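Local coordinates for periplasmic binding protein/LacI transcriptional regulator (Burkholderia graminis C4D1M, PDB 5HQJ) that binds D-arabinose and probably serves as the periplasmic sugar-binding component of an ABC transporter, at residues Lys24-Ile29 with Ala56-Gln61; Gly221-Ala226 with Pro250-Gly255. One frame throughout, in Å; residues are numbered along the deposited sequence.

Contact 1 (Lys24-Ile29 with Ala56-Gln61); sequences KDAKDI and AGVKYQ
Chi1 of Ile29 (-62°) sets CG2 anti to the backbone N, which puts Ile29 CG2 4.0 Å from Val58 CG1. In Val58, CG1 is anti to the carbonyl carbon. Val58 CG1 also lies 3.8 Å from Ile29 CB, and the two side chains cross obliquely. The same CG1 of Val58 is 3.6 Å from Ala26 O.

One hydrogen bond joins the backbones, from Lys59 N to Ile29 O at 2.9 Å. It is bent at the hydrogen (144°), although the N lies almost in line with the carbonyl (C=O...N 164°). Lys59 CB also sits 3.3 Å from Ile29 O. The Lys59 chain bends at chi2, and NZ donates to Tyr60 O from above the carbonyl plane.

Around this contact the backbones touch through two CA-H...O contacts. Val58 CA points at Ala26 O (3.4 Å), and Lys27 CA faces Gly57 O at 3.6 Å. Ala26 CB rests on Ala56 O at 3.5 Å. Gly57, with positive phi, is the C-prime residue of a Schellman motif that ends helix 42-56.

This surface contact sets the 3-10 turn 26-28 beside the helix-to-strand turn of a beta-alpha-beta unit: strand 30-34, helix 42-56 and strand 59-62. The Lys59-Ile29 bond leads into the parallel strand pairing, where Lys59 and Gln61 bond Val31. Val58 also packs on Ala53 of helix 42-56.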
ATOM      1  N   LYS A  24      13.745 -25.637  14.625  1.00 60.06           N
ATOM      2  CA  LYS A  24      12.454 -25.793  15.309  1.00 41.88           C
ATOM      3  C   LYS A  24      11.536 -26.757  14.568  1.00 39.58           C
ATOM      4  O   LYS A  24      11.502 -26.773  13.332  1.00 37.65           O
ATOM      5  CB  LYS A  24      11.713 -24.455  15.449  1.00 49.24           C
ATOM      6  CG  LYS A  24      12.427 -23.328  16.178  1.00 52.16           C
ATOM      7  CD  LYS A  24      11.876 -23.105  17.565  1.00 55.32           C
ATOM      8  CE  LYS A  24      10.407 -22.735  17.612  1.00 53.65           C
ATOM      9  NZ  LYS A  24      10.158 -21.617  18.573  1.00 50.85           N
ATOM     10  N   ASP A  25      10.752 -27.537  15.304  1.00 40.70           N
ATOM     11  CA  ASP A  25       9.712 -28.325  14.650  1.00 61.33           C
ATOM     12  C   ASP A  25       8.605 -27.369  14.220  1.00 58.65           C
ATOM     13  O   ASP A  25       8.189 -26.509  14.998  1.00 36.00           O
ATOM     14  CB  ASP A  25       9.171 -29.417  15.574  1.00 69.64           C
ATOM     15  CG  ASP A  25       9.938 -30.720  15.445  1.00 86.43           C
ATOM     16  OD1 ASP A  25      11.064 -30.706  14.899  1.00 92.94           O
ATOM     17  OD2 ASP A  25       9.414 -31.762  15.896  1.00 89.83           O
ATOM     18  N   ALA A  26       8.135 -27.527  12.986  1.00 53.17           N
ATOM     19  CA  ALA A  26       7.202 -26.579  12.385  1.00 29.32           C
ATOM     20  C   ALA A  26       6.107 -26.145  13.348  1.00 33.86           C
ATOM     21  O   ALA A  26       5.828 -24.948  13.489  1.00 37.12           O
ATOM     22  CB  ALA A  26       6.590 -27.185  11.133  1.00 34.27           C
ATOM     23  N   LYS A  27       5.527 -27.111  14.057  1.00 43.01           N
ATOM     24  CA  LYS A  27       4.419 -26.828  14.959  1.00 42.06           C
ATOM     25  C   LYS A  27       4.844 -25.960  16.144  1.00 52.02           C
ATOM     26  O   LYS A  27       4.009 -25.286  16.754  1.00 64.10           O
ATOM     27  CB  LYS A  27       3.802 -28.133  15.465  1.00 57.70           C
ATOM     28  CG  LYS A  27       4.749 -28.992  16.291  1.00 57.91           C
ATOM     29  CD  LYS A  27       4.010 -30.139  16.956  1.00 60.45           C
ATOM     30  CE  LYS A  27       4.901 -30.834  17.967  1.00 70.62           C
ATOM     31  NZ  LYS A  27       4.844 -32.318  17.846  1.00 89.14           N
ATOM     32  N   ASP A  28       6.136 -25.971  16.468  1.00 46.41           N
ATOM     33  CA  ASP A  28       6.663 -25.109  17.531  1.00 48.88           C
ATOM     34  C   ASP A  28       7.030 -23.713  17.020  1.00 47.20           C
ATOM     35  O   ASP A  28       7.360 -22.820  17.816  1.00 37.05           O
ATOM     36  CB  ASP A  28       7.895 -25.745  18.185  1.00 41.96           C
ATOM     37  CG  ASP A  28       7.615 -27.124  18.731  1.00 48.01           C
ATOM     38  OD1 ASP A  28       6.531 -27.318  19.331  1.00 46.84           O
ATOM     39  OD2 ASP A  28       8.479 -28.013  18.551  1.00 47.60           O
ATOM     40  N   ILE A  29       6.972 -23.522  15.702  1.00 51.12           N
ATOM     41  CA  ILE A  29       7.280 -22.224  15.113  1.00 41.04           C
ATOM     42  C   ILE A  29       6.084 -21.310  15.211  1.00 33.01           C
ATOM     43  O   ILE A  29       4.948 -21.696  14.926  1.00 37.23           O
ATOM     44  CB  ILE A  29       7.699 -22.326  13.646  1.00 34.57           C
ATOM     45  CG1 ILE A  29       8.977 -23.148  13.519  1.00 34.09           C
ATOM     46  CG2 ILE A  29       7.958 -20.927  13.051  1.00 27.81           C
ATOM     47  CD1 ILE A  29       9.411 -23.403  12.079  1.00 28.77           C
ATOM     48  N   ALA A  56       2.892 -24.456   5.816  1.00 17.50           N
ATOM     49  CA  ALA A  56       4.151 -24.708   6.492  1.00 28.23           C
ATOM     50  C   ALA A  56       3.913 -25.482   7.782  1.00 27.39           C
ATOM     51  O   ALA A  56       4.835 -26.046   8.362  1.00 27.41           O
ATOM     52  CB  ALA A  56       4.864 -23.396   6.769  1.00 28.12           C
ATOM     53  N   GLY A  57       2.669 -25.509   8.239  1.00 21.08           N
ATOM     54  CA  GLY A  57       2.353 -26.133   9.510  1.00 27.50           C
ATOM     55  C   GLY A  57       2.786 -25.372  10.753  1.00 38.12           C
ATOM     56  O   GLY A  57       2.971 -25.974  11.817  1.00 34.64           O
ATOM     57  N   VAL A  58       2.943 -24.059  10.643  1.00 22.77           N
ATOM     58  CA  VAL A  58       3.375 -23.260  11.784  1.00 24.04           C
ATOM     59  C   VAL A  58       2.198 -22.527  12.421  1.00 29.40           C
ATOM     60  O   VAL A  58       1.134 -22.372  11.808  1.00 43.89           O
ATOM     61  CB  VAL A  58       4.464 -22.255  11.372  1.00 28.46           C
ATOM     62  CG1 VAL A  58       5.520 -22.953  10.549  1.00 24.14           C
ATOM     63  CG2 VAL A  58       3.880 -21.091  10.581  1.00 27.63           C
ATOM     64  N   LYS A  59       2.405 -22.090  13.659  1.00 25.34           N
ATOM     65  CA  LYS A  59       1.464 -21.228  14.355  1.00 36.77           C
ATOM     66  C   LYS A  59       1.542 -19.845  13.737  1.00 33.62           C
ATOM     67  O   LYS A  59       2.631 -19.343  13.470  1.00 27.24           O
ATOM     68  CB  LYS A  59       1.777 -21.181  15.861  1.00 46.48           C
ATOM     69  CG  LYS A  59       1.291 -19.921  16.585  1.00 59.69           C
ATOM     70  CD  LYS A  59      -0.231 -19.788  16.587  1.00 77.85           C
ATOM     71  CE  LYS A  59      -0.684 -18.456  17.180  1.00 85.58           C
ATOM     72  NZ  LYS A  59      -2.116 -18.169  16.873  1.00 82.88           N
ATOM     73  N   TYR A  60       0.379 -19.241  13.519  1.00 29.39           N
ATOM     74  CA  TYR A  60       0.274 -17.968  12.839  1.00 30.71           C
ATOM     75  C   TYR A  60      -0.669 -17.049  13.605  1.00 25.08           C
ATOM     76  O   TYR A  60      -1.744 -17.488  14.014  1.00 26.68           O
ATOM     77  CB  TYR A  60      -0.228 -18.197  11.402  1.00 26.31           C
ATOM     78  CG  TYR A  60      -0.661 -16.937  10.679  1.00 24.74           C
ATOM     79  CD1 TYR A  60       0.269 -16.060  10.140  1.00 25.03           C
ATOM     80  CD2 TYR A  60      -2.005 -16.632  10.527  1.00 23.79           C
ATOM     81  CE1 TYR A  60      -0.133 -14.914   9.485  1.00 26.34           C
ATOM     82  CE2 TYR A  60      -2.420 -15.492   9.870  1.00 22.30           C
ATOM     83  CZ  TYR A  60      -1.484 -14.626   9.359  1.00 18.66           C
ATOM     84  OH  TYR A  60      -1.868 -13.477   8.693  1.00 18.91           O
ATOM     85  N   GLN A  61      -0.268 -15.791  13.810  1.00 24.49           N
ATOM     86  CA  GLN A  61      -1.201 -14.754  14.249  1.00 31.21           C
ATOM     87  C   GLN A  61      -1.137 -13.485  13.404  1.00 24.16           C
ATOM     88  O   GLN A  61      -0.073 -13.012  12.957  1.00 26.54           O
ATOM     89  CB  GLN A  61      -0.971 -14.387  15.728  1.00 32.54           C
ATOM     90  CG  GLN A  61       0.437 -14.573  16.145  1.00 49.85           C
ATOM     91  CD  GLN A  61       0.720 -14.132  17.567  1.00 64.82           C
ATOM     92  OE1 GLN A  61      -0.110 -13.499  18.220  1.00 78.61           O
ATOM     93  NE2 GLN A  61       1.907 -14.468  18.051  1.00 55.01           N
TER

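Contact 2 (Gly221-Ala226 with Pro250-Gly255); sequences GGPAVA and PDTLKG
Gly255 N bonds Asp251 O at 2.8 Å within helix 250-258, and both residues touch helix 221-229. One turn of helix thus presents Asp251, Thr252 and Gly255 to the other segment. Thr252 OG1 packs against ring carbons of Pro223. Pro223 CD lies 3.3 Å from Thr252 OG1, and Pro223 CG 3.4 Å from it. These are not hydrogen bonds. The Thr252 hydroxyl is placed there by chi1 -58°, with OG1 beside the backbone N and CG2 anti to that N.

Pro223 CG is shared, because with CB it also faces Asp251 CB. Pro223 CB is 3.9 Å from Asp251 CB, and the two side chains cross at about a right angle. The methylene of Asp251 makes this contact.

The backbones come close at two glycines. Gly222 CA is 5.2 Å from Thr252 CA and 4.3 Å from Thr252 OG1. Further along, the Ala226 methyl lies directly against the backbone of Gly255, with CB to Gly255 CA at 4.2 Å. The axes of the two short helices approach to 8.1 Å and cross at 51°.

The contact is largely buried. Its helices follow the successive parallel strands 211-216 and 242-246, in repeated beta-alpha units of an alpha/beta lobe. Pro223 also touches Leu194 of helix 194-207. Thr252 reaches Ile264 of strand 263-266, and Ala226 touches Tyr260 in the loop before that strand.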
ATOM      1  N   GLY A 221      -8.431   6.569  -2.443  1.00 12.59           N
ATOM      2  CA  GLY A 221      -8.555   7.615  -3.440  1.00 10.92           C
ATOM      3  C   GLY A 221      -9.565   7.258  -4.508  1.00 10.62           C
ATOM      4  O   GLY A 221     -10.431   8.079  -4.882  1.00 11.46           O
ATOM      5  N   GLY A 222      -9.491   6.020  -5.000  1.00  9.92           N
ATOM      6  CA  GLY A 222     -10.465   5.555  -5.971  1.00 13.83           C
ATOM      7  C   GLY A 222     -11.894   5.632  -5.458  1.00 10.53           C
ATOM      8  O   GLY A 222     -12.766   6.182  -6.117  1.00 11.42           O
ATOM      9  N   PRO A 223     -12.175   4.984  -4.319  1.00 10.83           N
ATOM     10  CA  PRO A 223     -13.528   4.985  -3.769  1.00 11.37           C
ATOM     11  C   PRO A 223     -14.028   6.404  -3.517  1.00 13.05           C
ATOM     12  O   PRO A 223     -15.206   6.674  -3.806  1.00 11.62           O
ATOM     13  CB  PRO A 223     -13.379   4.150  -2.486  1.00 13.33           C
ATOM     14  CG  PRO A 223     -12.195   3.244  -2.816  1.00 13.27           C
ATOM     15  CD  PRO A 223     -11.277   4.061  -3.609  1.00 10.79           C
ATOM     16  N   ALA A 224     -13.165   7.306  -3.050  1.00 12.07           N
ATOM     17  CA  ALA A 224     -13.634   8.658  -2.762  1.00 10.45           C
ATOM     18  C   ALA A 224     -13.992   9.407  -4.060  1.00 10.40           C
ATOM     19  O   ALA A 224     -15.020  10.048  -4.149  1.00 10.68           O
ATOM     20  CB  ALA A 224     -12.604   9.424  -1.995  1.00 11.62           C
ATOM     21  N   VAL A 225     -13.135   9.320  -5.060  1.00 10.07           N
ATOM     22  CA  VAL A 225     -13.412   9.988  -6.310  1.00 10.04           C
ATOM     23  C   VAL A 225     -14.683   9.444  -6.966  1.00 12.54           C
ATOM     24  O   VAL A 225     -15.555  10.198  -7.424  1.00 11.40           O
ATOM     25  CB  VAL A 225     -12.241   9.859  -7.273  1.00  9.63           C
ATOM     26  CG1 VAL A 225     -12.597  10.440  -8.628  1.00 11.67           C
ATOM     27  CG2 VAL A 225     -11.081  10.650  -6.752  1.00  9.01           C
ATOM     28  N   ALA A 226     -14.857   8.125  -6.937  1.00 11.08           N
ATOM     29  CA  ALA A 226     -16.039   7.555  -7.538  1.00 11.75           C
ATOM     30  C   ALA A 226     -17.261   7.988  -6.748  1.00 13.99           C
ATOM     31  O   ALA A 226     -18.293   8.272  -7.366  1.00 15.51           O
ATOM     32  CB  ALA A 226     -15.919   6.043  -7.619  1.00 14.71           C
ATOM     33  N   PRO A 250     -13.277  -3.488  -3.842  1.00 25.38           N
ATOM     34  CA  PRO A 250     -14.471  -3.630  -4.689  1.00 25.73           C
ATOM     35  C   PRO A 250     -15.052  -2.304  -5.216  1.00 13.81           C
ATOM     36  O   PRO A 250     -15.469  -2.200  -6.348  1.00 22.22           O
ATOM     37  CB  PRO A 250     -15.459  -4.332  -3.756  1.00 24.47           C
ATOM     38  CG  PRO A 250     -14.576  -5.158  -2.863  1.00 25.04           C
ATOM     39  CD  PRO A 250     -13.360  -4.310  -2.622  1.00 31.16           C
ATOM     40  N   ASP A 251     -15.029  -1.271  -4.381  1.00 16.08           N
ATOM     41  CA  ASP A 251     -15.500   0.062  -4.784  1.00 15.36           C
ATOM     42  C   ASP A 251     -14.684   0.662  -5.933  1.00 16.89           C
ATOM     43  O   ASP A 251     -15.211   1.366  -6.815  1.00 16.70           O
ATOM     44  CB  ASP A 251     -15.475   1.033  -3.593  1.00 26.84           C
ATOM     45  CG  ASP A 251     -16.608   0.787  -2.614  1.00 66.08           C
ATOM     46  OD1 ASP A 251     -17.707   0.397  -3.051  1.00 44.83           O
ATOM     47  OD2 ASP A 251     -16.396   0.991  -1.402  1.00107.19           O
ATOM     48  N   THR A 252     -13.391   0.391  -5.907  1.00 17.07           N
ATOM     49  CA  THR A 252     -12.480   0.849  -6.945  1.00 17.03           C
ATOM     50  C   THR A 252     -12.759   0.119  -8.272  1.00 14.60           C
ATOM     51  O   THR A 252     -12.838   0.729  -9.358  1.00 17.12           O
ATOM     52  CB  THR A 252     -11.012   0.616  -6.492  1.00 16.28           C
ATOM     53  OG1 THR A 252     -10.763   1.293  -5.260  1.00 16.65           O
ATOM     54  CG2 THR A 252     -10.058   1.130  -7.512  1.00 19.47           C
ATOM     55  N   LEU A 253     -12.908  -1.204  -8.171  1.00 15.21           N
ATOM     56  CA  LEU A 253     -13.287  -1.998  -9.317  1.00 11.99           C
ATOM     57  C   LEU A 253     -14.652  -1.560  -9.842  1.00 19.71           C
ATOM     58  O   LEU A 253     -14.834  -1.442 -11.044  1.00 14.66           O
ATOM     59  CB  LEU A 253     -13.288  -3.461  -8.941  1.00 13.62           C
ATOM     60  CG  LEU A 253     -11.922  -4.094  -8.756  1.00 18.77           C
ATOM     61  CD1 LEU A 253     -12.163  -5.501  -8.271  1.00 17.65           C
ATOM     62  CD2 LEU A 253     -11.139  -4.096 -10.065  1.00 20.20           C
ATOM     63  N   LYS A 254     -15.595  -1.265  -8.942  1.00 15.60           N
ATOM     64  CA  LYS A 254     -16.907  -0.796  -9.402  1.00 23.90           C
ATOM     65  C   LYS A 254     -16.736   0.545 -10.109  1.00 21.45           C
ATOM     66  O   LYS A 254     -17.338   0.809 -11.159  1.00 17.51           O
ATOM     67  CB  LYS A 254     -17.899  -0.662  -8.246  1.00 35.04           C
ATOM     68  CG  LYS A 254     -19.305  -0.314  -8.716  1.00 57.84           C
ATOM     69  CD  LYS A 254     -20.290  -0.180  -7.565  1.00 75.22           C
ATOM     70  CE  LYS A 254     -21.666   0.240  -8.071  1.00 94.07           C
ATOM     71  NZ  LYS A 254     -22.070  -0.477  -9.322  1.00 93.86           N
ATOM     72  N   GLY A 255     -15.884   1.394  -9.557  1.00 18.29           N
ATOM     73  CA  GLY A 255     -15.632   2.677 -10.196  1.00 24.21           C
ATOM     74  C   GLY A 255     -15.046   2.535 -11.595  1.00 16.97           C
ATOM     75  O   GLY A 255     -15.363   3.308 -12.501  1.00 14.76           O
TER

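Contact 1 comes first along the chain. It joins the loop before strand 30-34 to the start of strand 59-62, so it closes a loop holding strand 30-34 and helix 42-56. This lies at the edge of the all-parallel sheet. Contact 2 opens much later. Its loop holds the end of helix 221-229 and strand 242-246, in the mixed sheet. The two loops are in series and neither nest nor cross. The centres of contact 1 and contact 2 are 38 Å apart; the nearest atoms of contacts 1 and 2 are about 19 Å apart. Each contact lies by a different sheet, so by a different lobe of the two-lobed periplasmic binding protein fold. The side chain of Pro223 is about 9 Å from the bound alpha-D-arabinopyranose, which lies between the lobes.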